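Side-chain contacts in calmodulin, putative (PDB 4OCI), which binds calcium through an EF-hand loop and is involved in the initiation of phagocytosis of human erythrocytes by Entamoeba histolytica: residues Tyr22-Leu25 with Asn26-Glu29; Ala45-Tyr48 with Asn49-Lys53; Gly56-Tyr59 with Glu60-Thr63; Ala96-Leu99 with Arg100-Leu103. All blocks are in the same frame, centred on the assembly; numbering follows the deposited sequence.

In the fold
Interactions 1, 2 and 3 cluster in one half of the chain, their centres about 10 Å apart, whereas interaction 4 stands about 31 to 34 Å from them, centre to centre, on the opposite side of the chain's centre. Two of the four, interactions 1 and 3, are helix starts, capped by Thr24 and Ser58; interaction 2 is a helix exit, and interaction 4 lies on helix 96-106. Chemistry follows place: a water-mediated tie to calcium in 22-29, carbonyls gripped by side chains in 45-53, sodium on the surface of 60-63, and a salt bridge in 96-103. Each is partly buried: Phe28, Tyr48, Phe62 and Leu99 pack inward on neighbouring helices, while Asn26, Ser50, Glu60 and Arg101 lie at the surface.

Interaction 1. Residues Tyr22-Leu25 with Asn26-Glu29; sequences YLTL and NEFE. With CA (calcium ion), chain B.
Thr24 and Glu27 slant across each other at the first turn of helix 25-34, each side chain bonded to the other's backbone nitrogen. Thr24 OG1 accepts from Glu27 N at 3.3 Å, along a nearly straight N-H...O path of 165°. In return Glu27 OE1 takes the N-H of Thr24 at 3.0 Å, with the donor lying above the carboxylate plane, about 40° out of it. Together the two bonds make a capping box with Thr24 as N-cap. Chi1 of Thr24, 63°, sets OG1 between its own N and carbonyl carbon, directed at the start of the helix. Glu27 CG, anti to its carbonyl carbon, lies 3.3 Å from Thr24 OG1, and the chain, extended beyond CG, carries OE1 to Thr24 N. On the apolar flank the same carboxylate has a neighbour in Leu23, whose CD2 is 3.9 Å from Glu27 OE1, while Leu23 CD1 sits alongside Phe28, 4.4 Å from its CB. Tyr22 turns its ring away and contributes its carbonyl instead, Tyr22 O binding calcium at 2.2 Å. Asp16, Asp18 and Asp20 complete the protein ligands, and Gly17 N holds Glu27 OE2. Water 1, itself a calcium ligand, donates to Glu27 OE1 at 2.7 Å, whereas Glu27 OE1 and the calcium ion are 4.2 Å apart. Glu27 thus occupies the place where a canonical EF-hand loop has a directly bidentate glutamate, but here it acts in the second shell: one carboxylate oxygen couples the helix cap to the metal through water.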
loop_
_atom_site.group_PDB
_atom_site.type_symbol
_atom_site.label_atom_id
_atom_site.label_comp_id
_atom_site.label_asym_id
_atom_site.label_seq_id
_atom_site.Cartn_x
_atom_site.Cartn_y
_atom_site.Cartn_z
ATOM N N TYR A 22 12.850 5.115 -12.219
ATOM C CA TYR A 22 11.966 4.250 -11.436
ATOM C C TYR A 22 11.267 5.067 -10.422
ATOM O O TYR A 22 11.912 5.797 -9.743
ATOM C CB TYR A 22 12.737 3.134 -10.672
ATOM C CG TYR A 22 13.302 2.149 -11.697
ATOM C CD1 TYR A 22 12.512 1.130 -12.243
ATOM C CD2 TYR A 22 14.634 2.286 -12.163
ATOM C CE1 TYR A 22 13.018 0.243 -13.193
ATOM C CE2 TYR A 22 15.133 1.432 -13.154
ATOM C CZ TYR A 22 14.321 0.426 -13.646
ATOM O OH TYR A 22 14.818 -0.414 -14.587
ATOM N N LEU A 23 9.965 4.844 -10.214
ATOM C CA LEU A 23 9.273 5.471 -9.106
ATOM C C LEU A 23 9.266 4.625 -7.852
ATOM O O LEU A 23 9.095 3.383 -7.956
ATOM C CB LEU A 23 7.806 5.754 -9.524
ATOM C CG LEU A 23 7.621 6.664 -10.722
ATOM C CD1 LEU A 23 6.145 6.853 -10.888
ATOM C CD2 LEU A 23 8.355 8.016 -10.435
ATOM N N THR A 24 9.469 5.269 -6.693
ATOM C CA THR A 24 9.160 4.635 -5.388
ATOM C C THR A 24 7.643 4.515 -5.211
ATOM O O THR A 24 6.894 5.049 -6.000
ATOM C CB THR A 24 9.689 5.398 -4.223
ATOM O OG1 THR A 24 9.046 6.669 -4.185
ATOM C CG2 THR A 24 11.222 5.579 -4.307
ATOM N N LEU A 25 7.181 3.826 -4.152
ATOM C CA LEU A 25 5.760 3.740 -3.868
ATOM C C LEU A 25 5.178 5.106 -3.590
ATOM O O LEU A 25 4.170 5.457 -4.188
ATOM C CB LEU A 25 5.582 2.863 -2.602
ATOM C CG LEU A 25 4.157 2.835 -2.061
ATOM C CD1 LEU A 25 3.167 2.280 -3.035
ATOM C CD2 LEU A 25 4.296 1.955 -0.741
ATOM N N ASN A 26 5.802 5.926 -2.753
ATOM C CA ASN A 26 5.207 7.277 -2.519
ATOM C C ASN A 26 5.154 8.182 -3.746
ATOM O O ASN A 26 4.173 8.903 -3.916
ATOM C CB ASN A 26 5.941 8.032 -1.421
ATOM C CG ASN A 26 5.530 7.547 -0.071
ATOM O OD1 ASN A 26 4.401 7.015 0.119
ATOM N ND2 ASN A 26 6.439 7.672 0.889
ATOM N N GLU A 27 6.164 8.109 -4.630
ATOM C CA GLU A 27 6.143 8.858 -5.889
ATOM C C GLU A 27 5.055 8.383 -6.825
ATOM O O GLU A 27 4.414 9.213 -7.478
ATOM C CB GLU A 27 7.490 8.790 -6.629
ATOM C CG GLU A 27 8.605 9.553 -5.831
ATOM C CD GLU A 27 10.042 9.194 -6.258
ATOM O OE1 GLU A 27 10.213 8.195 -7.024
ATOM O OE2 GLU A 27 11.022 9.913 -5.804
ATOM N N PHE A 28 4.842 7.083 -6.907
ATOM C CA PHE A 28 3.734 6.529 -7.691
ATOM C C PHE A 28 2.379 6.992 -7.200
ATOM O O PHE A 28 1.543 7.444 -7.995
ATOM C CB PHE A 28 3.788 5.028 -7.678
ATOM C CG PHE A 28 2.632 4.351 -8.402
ATOM C CD1 PHE A 28 2.472 4.501 -9.757
ATOM C CD2 PHE A 28 1.716 3.540 -7.714
ATOM C CE1 PHE A 28 1.408 3.829 -10.464
ATOM C CE2 PHE A 28 0.669 2.900 -8.419
ATOM C CZ PHE A 28 0.516 3.050 -9.760
ATOM N N GLU A 29 2.178 6.915 -5.875
ATOM C CA GLU A 29 0.895 7.317 -5.305
ATOM C C GLU A 29 0.662 8.829 -5.534
ATOM O O GLU A 29 -0.439 9.281 -5.924
ATOM C CB GLU A 29 0.824 7.011 -3.780
ATOM C CG GLU A 29 -0.598 7.352 -3.287
ATOM C CD GLU A 29 -0.774 7.505 -1.736
ATOM O OE1 GLU A 29 0.192 7.190 -0.938
ATOM O OE2 GLU A 29 -1.912 7.963 -1.353
HETATM CA CA CA B . 13.651 6.798 -8.907
HETATM O O HOH W 1 12.825 7.719 -7.228
HETATM O O HOH W 2 14.165 5.236 -7.621
#

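Interaction 2. Residues Ala45-Tyr48 with Asn49-Lys53; sequences ASTY and NSNSK
Tyr48 and Ser52 make the tight side of this turn, in which the chain leaves helix 41-50. Tyr48 O is gripped twice: Ser52 OG donates to it at 2.8 Å, and Asn51 N at 3.1 Å, the two arriving from opposite faces of the carbonyl plane. The first donor is tilted from that plane, and the second stands well above it. With chi1 at 50°, Ser52 turns OG toward Tyr48 O; its CB, placed by the backbone, lies over one face of the Tyr48 ring, 4.1 Å from the ring centroid and 18° off the normal, a CH-pi contact offset toward the rim. Beside it Asn51 turns its amide back one turn: ND2 donates to Thr47 O at 2.9 Å, and that oxygen lies close to the amide plane. Two successive carbonyls near the helix exit are therefore met by side chains of the departing chain. The wetter side carries Asn49 and Ser50. Water 3 donates to Asn49 OD1 at 3.1 Å and lies 3.0 Å from Ser50 OG, a solvent link between these two side chains. Asn49 ND2 is held by Ser42 of the second subunit. Inward, Tyr48 OH bonds to Leu23 O and the ring rests on Leu25 of helix 25-34 and on Met57, while Thr47 and Asn51 lean on Cys65 of helix 59-71.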
loop_
_atom_site.group_PDB
_atom_site.type_symbol
_atom_site.label_atom_id
_atom_site.label_comp_id
_atom_site.label_asym_id
_atom_site.label_seq_id
_atom_site.Cartn_x
_atom_site.Cartn_y
_atom_site.Cartn_z
ATOM N N ALA A 45 -1.339 1.154 -3.662
ATOM C CA ALA A 45 -0.145 0.462 -3.171
ATOM C C ALA A 45 -0.134 -0.982 -3.605
ATOM O O ALA A 45 0.914 -1.542 -3.946
ATOM C CB ALA A 45 -0.022 0.595 -1.583
ATOM N N SER A 46 -1.309 -1.587 -3.618
ATOM C CA SER A 46 -1.458 -2.933 -4.086
ATOM C C SER A 46 -1.103 -3.059 -5.589
ATOM O O SER A 46 -0.480 -3.995 -5.997
ATOM C CB SER A 46 -2.919 -3.333 -3.878
ATOM O OG SER A 46 -3.072 -4.648 -4.265
ATOM N N THR A 47 -1.547 -2.117 -6.425
ATOM C CA THR A 47 -1.157 -2.097 -7.848
ATOM C C THR A 47 0.351 -1.929 -7.966
ATOM O O THR A 47 0.998 -2.603 -8.749
ATOM C CB THR A 47 -1.876 -0.897 -8.567
ATOM O OG1 THR A 47 -3.292 -1.058 -8.377
ATOM C CG2 THR A 47 -1.530 -0.776 -10.091
ATOM N N TYR A 48 0.913 -1.024 -7.166
ATOM C CA TYR A 48 2.389 -0.858 -7.169
ATOM C C TYR A 48 3.088 -2.202 -6.820
ATOM O O TYR A 48 4.061 -2.603 -7.478
ATOM C CB TYR A 48 2.769 0.257 -6.175
ATOM C CG TYR A 48 4.247 0.552 -6.201
ATOM C CD1 TYR A 48 4.764 1.508 -7.049
ATOM C CD2 TYR A 48 5.176 -0.207 -5.397
ATOM C CE1 TYR A 48 6.189 1.779 -7.087
ATOM C CE2 TYR A 48 6.574 0.036 -5.434
ATOM C CZ TYR A 48 7.063 1.052 -6.263
ATOM O OH TYR A 48 8.428 1.296 -6.291
ATOM N N ASN A 49 2.619 -2.884 -5.773
ATOM C CA ASN A 49 3.232 -4.116 -5.309
ATOM C C ASN A 49 3.229 -5.188 -6.436
ATOM O O ASN A 49 4.195 -5.910 -6.641
ATOM C CB ASN A 49 2.502 -4.645 -4.060
ATOM C CG ASN A 49 3.107 -5.901 -3.562
ATOM O OD1 ASN A 49 2.523 -6.941 -3.730
ATOM N ND2 ASN A 49 4.336 -5.840 -3.043
ATOM N N SER A 50 2.164 -5.238 -7.204
ATOM C CA SER A 50 2.043 -6.248 -8.266
ATOM C C SER A 50 2.790 -5.837 -9.531
ATOM O O SER A 50 2.980 -6.634 -10.425
ATOM C CB SER A 50 0.577 -6.395 -8.621
ATOM O OG SER A 50 -0.037 -7.086 -7.540
ATOM N N ASN A 51 3.184 -4.591 -9.651
ATOM C CA ASN A 51 3.742 -4.136 -10.939
ATOM C C ASN A 51 4.998 -3.307 -10.702
ATOM O O ASN A 51 5.121 -2.150 -11.147
ATOM C CB ASN A 51 2.695 -3.320 -11.696
ATOM C CG ASN A 51 1.469 -4.152 -12.043
ATOM O OD1 ASN A 51 1.469 -4.927 -12.998
ATOM N ND2 ASN A 51 0.435 -4.029 -11.240
ATOM N N SER A 52 5.898 -3.813 -9.904
ATOM C CA SER A 52 7.135 -3.083 -9.787
ATOM C C SER A 52 8.206 -4.147 -9.738
ATOM O O SER A 52 7.974 -5.245 -9.240
ATOM C CB SER A 52 7.161 -2.235 -8.559
ATOM O OG SER A 52 6.784 -2.987 -7.418
ATOM N N LYS A 53 9.362 -3.825 -10.274
ATOM C CA LYS A 53 10.556 -4.665 -10.087
ATOM C C LYS A 53 11.156 -4.293 -8.766
ATOM O O LYS A 53 10.739 -3.300 -8.089
ATOM C CB LYS A 53 11.594 -4.301 -11.164
ATOM C CG LYS A 53 11.077 -4.117 -12.667
ATOM C CD LYS A 53 10.123 -5.218 -13.182
ATOM C CE LYS A 53 10.857 -6.488 -13.702
ATOM N NZ LYS A 53 11.634 -7.158 -12.556
HETATM O O HOH W 3 -0.402 -7.110 -4.602
#

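Interaction 3. Residues Gly56-Tyr59 with Glu60-Thr63; sequences GMSY and ELFT. With NA (sodium ion), chain C.
Phe62 N and Thr63 N make the shortest hydrogen bonds across this turn, to Ser58 O and Tyr59 O respectively, each 3.0 Å long. They open helix 59-71, and Ser58 sits at its N-cap. Ser58 OG accepts from Leu61 N, a straight but weak bond of 3.3 Å, and water 4 accepts from the preceding amide, Glu60 N, at 2.8 Å. Thr63 splits its two branches. Chi1 of 63° points OG1 at the sodium ion, while CG2 comes over one face of the Tyr59 ring, 3.3 Å from Tyr59 CZ, a tight fit. Glu60 bends at chi2, and its carboxylate stands almost perpendicular to that ring, the planes 82° apart. The inner side is apolar: the selenium of Met57, a selenomethionine, lies at the edge of the Phe62 ring, 5.5 Å from the centroid and nearly in plane, a Met-aromatic contact. Phe28 of helix 25-34 also packs on both residues, and Phe12 meets Tyr59 edge-to-face. Outward, sodium is bound by Glu60 O, by Glu60 OE1 at 2.7 Å and by Thr63 OG1 at 2.3 Å, with Ser64 OG as a further ligand. One carboxylate oxygen, one carbonyl and two hydroxyls make up the protein ligands, fewer charged groups than the three aspartates give the calcium ion. The chemistry thus parts the turn into a hydrophobic inner side and a cation-binding outer side.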
loop_
_atom_site.group_PDB
_atom_site.type_symbol
_atom_site.label_atom_id
_atom_site.label_comp_id
_atom_site.label_asym_id
_atom_site.label_seq_id
_atom_site.Cartn_x
_atom_site.Cartn_y
_atom_site.Cartn_z
ATOM N N GLY A 56 11.827 -0.648 -8.507
ATOM C CA GLY A 56 10.747 0.325 -8.450
ATOM C C GLY A 56 9.889 0.153 -9.698
ATOM O O GLY A 56 9.890 -0.899 -10.320
HETATM N N MSE A 57 9.127 1.177 -10.035
HETATM C CA MSE A 57 8.220 1.107 -11.130
HETATM C C MSE A 57 8.777 1.865 -12.350
HETATM O O MSE A 57 9.067 3.018 -12.235
HETATM C CB MSE A 57 6.858 1.680 -10.695
HETATM C CG MSE A 57 5.857 1.499 -11.845
HETATM SE SE MSE A 57 4.260 2.344 -11.331
HETATM C CE MSE A 57 3.509 0.583 -10.726
ATOM N N SER A 58 8.941 1.204 -13.484
ATOM C CA SER A 58 9.525 1.812 -14.696
ATOM C C SER A 58 8.436 2.578 -15.415
ATOM O O SER A 58 7.261 2.520 -15.023
ATOM C CB SER A 58 10.053 0.685 -15.613
ATOM O OG SER A 58 8.912 0.024 -16.143
ATOM N N TYR A 59 8.809 3.415 -16.389
ATOM C CA TYR A 59 7.817 4.172 -17.132
ATOM C C TYR A 59 6.778 3.286 -17.815
ATOM O O TYR A 59 5.594 3.624 -17.884
ATOM C CB TYR A 59 8.534 5.023 -18.219
ATOM C CG TYR A 59 7.526 5.759 -19.019
ATOM C CD1 TYR A 59 6.764 6.795 -18.437
ATOM C CD2 TYR A 59 7.260 5.364 -20.308
ATOM C CE1 TYR A 59 5.787 7.430 -19.127
ATOM C CE2 TYR A 59 6.273 6.014 -21.050
ATOM C CZ TYR A 59 5.548 7.029 -20.443
ATOM O OH TYR A 59 4.599 7.662 -21.208
ATOM N N GLU A 60 7.218 2.189 -18.447
ATOM C CA GLU A 60 6.185 1.388 -19.140
ATOM C C GLU A 60 5.229 0.594 -18.212
ATOM O O GLU A 60 4.048 0.508 -18.537
ATOM C CB GLU A 60 6.766 0.481 -20.254
ATOM C CG GLU A 60 7.157 1.314 -21.531
ATOM C CD GLU A 60 5.901 1.896 -22.358
ATOM O OE1 GLU A 60 4.684 1.457 -22.169
ATOM O OE2 GLU A 60 6.138 2.805 -23.220
ATOM N N LEU A 61 5.700 0.097 -17.057
ATOM C CA LEU A 61 4.791 -0.485 -16.053
ATOM C C LEU A 61 3.817 0.614 -15.578
ATOM O O LEU A 61 2.657 0.337 -15.352
ATOM C CB LEU A 61 5.591 -0.984 -14.838
ATOM C CG LEU A 61 6.324 -2.315 -15.156
ATOM C CD1 LEU A 61 7.499 -2.729 -14.168
ATOM C CD2 LEU A 61 5.224 -3.408 -15.277
ATOM N N PHE A 62 4.321 1.837 -15.368
ATOM C CA PHE A 62 3.507 3.005 -14.963
ATOM C C PHE A 62 2.374 3.336 -15.908
ATOM O O PHE A 62 1.234 3.512 -15.476
ATOM C CB PHE A 62 4.379 4.280 -14.783
ATOM C CG PHE A 62 3.531 5.511 -14.556
ATOM C CD1 PHE A 62 2.911 5.719 -13.319
ATOM C CD2 PHE A 62 3.254 6.377 -15.604
ATOM C CE1 PHE A 62 2.056 6.805 -13.111
ATOM C CE2 PHE A 62 2.414 7.485 -15.409
ATOM C CZ PHE A 62 1.805 7.666 -14.171
ATOM N N THR A 63 2.655 3.454 -17.206
ATOM C CA THR A 63 1.579 3.738 -18.149
ATOM C C THR A 63 0.539 2.614 -18.223
ATOM O O THR A 63 -0.651 2.914 -18.279
ATOM C CB THR A 63 2.042 4.025 -19.585
ATOM O OG1 THR A 63 2.701 2.860 -20.120
ATOM C CG2 THR A 63 2.975 5.151 -19.629
HETATM NA NA NA C . 2.588 0.612 -20.627
HETATM O O HOH W 4 9.938 1.614 -19.069
#

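Interaction 4. Residues Ala96-Leu99 with Arg100-Leu103; sequences AIEL and RRIL
Glu98 and Arg101 supply the ionic part of this helical turn. Their side chains run side by side in the same direction, and a single carboxylate oxygen, Glu98 OE1, takes both donors: Arg101 NH2 at 2.8 Å and Arg101 NE at 3.0 Å. The grip is side-on, with the oxygen at the guanidinium edge and close to its plane. NH2 arrives nearly in line with the C-O bond of the carboxylate, whereas NE comes from above the carboxylate plane. Both chains bend, Glu98 at chi2 (-71°) and Arg101 at chi3 (45°), which brings the two ends together; the planes of the charged groups remain 40° apart. Glu98 O lies over one face of the guanidinium as well.

Backbone bonds of the usual helical spacing join the segments: Arg100 N to Ala96 O at 2.9 Å, and 3.0 Å each for Arg101 N to Ile97 O, Ile102 N to Glu98 O and Leu103 N to Leu99 O.

Apolar contact occupies another side. Leu99 and Leu103 slant across each other, Leu99 CG lying 3.8 Å from Leu103 CD1, and both are buried against Ile115 or Phe119 of helix 112-122 and Phe135 of helix 132-145. Ile102 turns to Ala82 of helix 76-86. Arg100 reaches away from the turn to a salt bridge with Glu126.

Helix 96-106 follows strand 93-95, which pairs antiparallel with strand 129-131; a short two-stranded sheet linking loops, with amphipathic helices packed beside it, is the arrangement of an EF-hand pair.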
loop_
_atom_site.group_PDB
_atom_site.type_symbol
_atom_site.label_atom_id
_atom_site.label_comp_id
_atom_site.label_asym_id
_atom_site.label_seq_id
_atom_site.Cartn_x
_atom_site.Cartn_y
_atom_site.Cartn_z
ATOM N N ALA A 96 -29.540 10.146 -1.411
ATOM C CA ALA A 96 -28.560 9.156 -1.211
ATOM C C ALA A 96 -28.670 8.134 -2.333
ATOM O O ALA A 96 -27.651 7.550 -2.780
ATOM C CB ALA A 96 -28.783 8.473 0.139
ATOM N N ILE A 97 -29.891 7.861 -2.778
ATOM C CA ILE A 97 -30.016 6.852 -3.803
ATOM C C ILE A 97 -29.454 7.312 -5.135
ATOM O O ILE A 97 -28.959 6.472 -5.932
ATOM C CB ILE A 97 -31.474 6.347 -3.966
ATOM C CG1 ILE A 97 -31.453 4.953 -4.715
ATOM C CG2 ILE A 97 -32.418 7.445 -4.674
ATOM C CD1 ILE A 97 -32.813 4.605 -5.127
ATOM N N GLU A 98 -29.457 8.624 -5.360
ATOM C CA GLU A 98 -28.884 9.151 -6.605
ATOM C C GLU A 98 -27.321 9.136 -6.515
ATOM O O GLU A 98 -26.607 8.890 -7.503
ATOM C CB GLU A 98 -29.371 10.547 -6.915
ATOM C CG GLU A 98 -30.889 10.592 -7.303
ATOM C CD GLU A 98 -31.135 9.955 -8.721
ATOM O OE1 GLU A 98 -30.230 10.111 -9.622
ATOM O OE2 GLU A 98 -32.206 9.305 -8.943
ATOM N N LEU A 99 -26.798 9.489 -5.359
ATOM C CA LEU A 99 -25.376 9.210 -5.072
ATOM C C LEU A 99 -24.998 7.741 -5.320
ATOM O O LEU A 99 -23.990 7.487 -5.913
ATOM C CB LEU A 99 -25.061 9.543 -3.627
ATOM C CG LEU A 99 -23.540 9.440 -3.353
ATOM C CD1 LEU A 99 -22.635 10.215 -4.378
ATOM C CD2 LEU A 99 -23.191 9.795 -1.928
ATOM N N ARG A 100 -25.759 6.799 -4.779
ATOM C CA ARG A 100 -25.580 5.363 -5.081
ATOM C C ARG A 100 -25.534 5.124 -6.554
ATOM O O ARG A 100 -24.638 4.420 -7.021
ATOM C CB ARG A 100 -26.661 4.488 -4.411
ATOM C CG ARG A 100 -26.567 2.967 -4.664
ATOM C CD ARG A 100 -27.734 2.199 -4.004
ATOM N NE ARG A 100 -27.592 2.083 -2.528
ATOM C CZ ARG A 100 -26.819 1.196 -1.907
ATOM N NH1 ARG A 100 -26.023 0.343 -2.590
ATOM N NH2 ARG A 100 -26.789 1.178 -0.578
ATOM N N ARG A 101 -26.459 5.674 -7.330
ATOM C CA ARG A 101 -26.398 5.524 -8.792
ATOM C C ARG A 101 -25.057 5.994 -9.380
ATOM O O ARG A 101 -24.425 5.281 -10.204
ATOM C CB ARG A 101 -27.594 6.197 -9.539
ATOM C CG ARG A 101 -27.601 5.899 -11.044
ATOM C CD ARG A 101 -28.715 6.671 -11.765
ATOM N NE ARG A 101 -28.684 8.053 -11.249
ATOM C CZ ARG A 101 -27.832 9.031 -11.642
ATOM N NH1 ARG A 101 -26.933 8.809 -12.605
ATOM N NH2 ARG A 101 -27.860 10.250 -11.055
ATOM N N ILE A 102 -24.652 7.188 -8.981
ATOM C CA ILE A 102 -23.482 7.841 -9.535
ATOM C C ILE A 102 -22.249 7.015 -9.259
ATOM O O ILE A 102 -21.418 6.828 -10.134
ATOM C CB ILE A 102 -23.211 9.202 -8.845
ATOM C CG1 ILE A 102 -24.368 10.195 -8.983
ATOM C CG2 ILE A 102 -21.802 9.808 -9.277
ATOM C CD1 ILE A 102 -24.656 10.556 -10.280
ATOM N N LEU A 103 -22.102 6.584 -8.018
ATOM C CA LEU A 103 -20.958 5.794 -7.561
ATOM C C LEU A 103 -20.986 4.412 -8.229
ATOM O O LEU A 103 -19.925 3.832 -8.479
ATOM C CB LEU A 103 -20.946 5.635 -6.015
ATOM C CG LEU A 103 -20.717 6.881 -5.139
ATOM C CD1 LEU A 103 -21.067 6.582 -3.680
ATOM C CD2 LEU A 103 -19.260 7.336 -5.226
#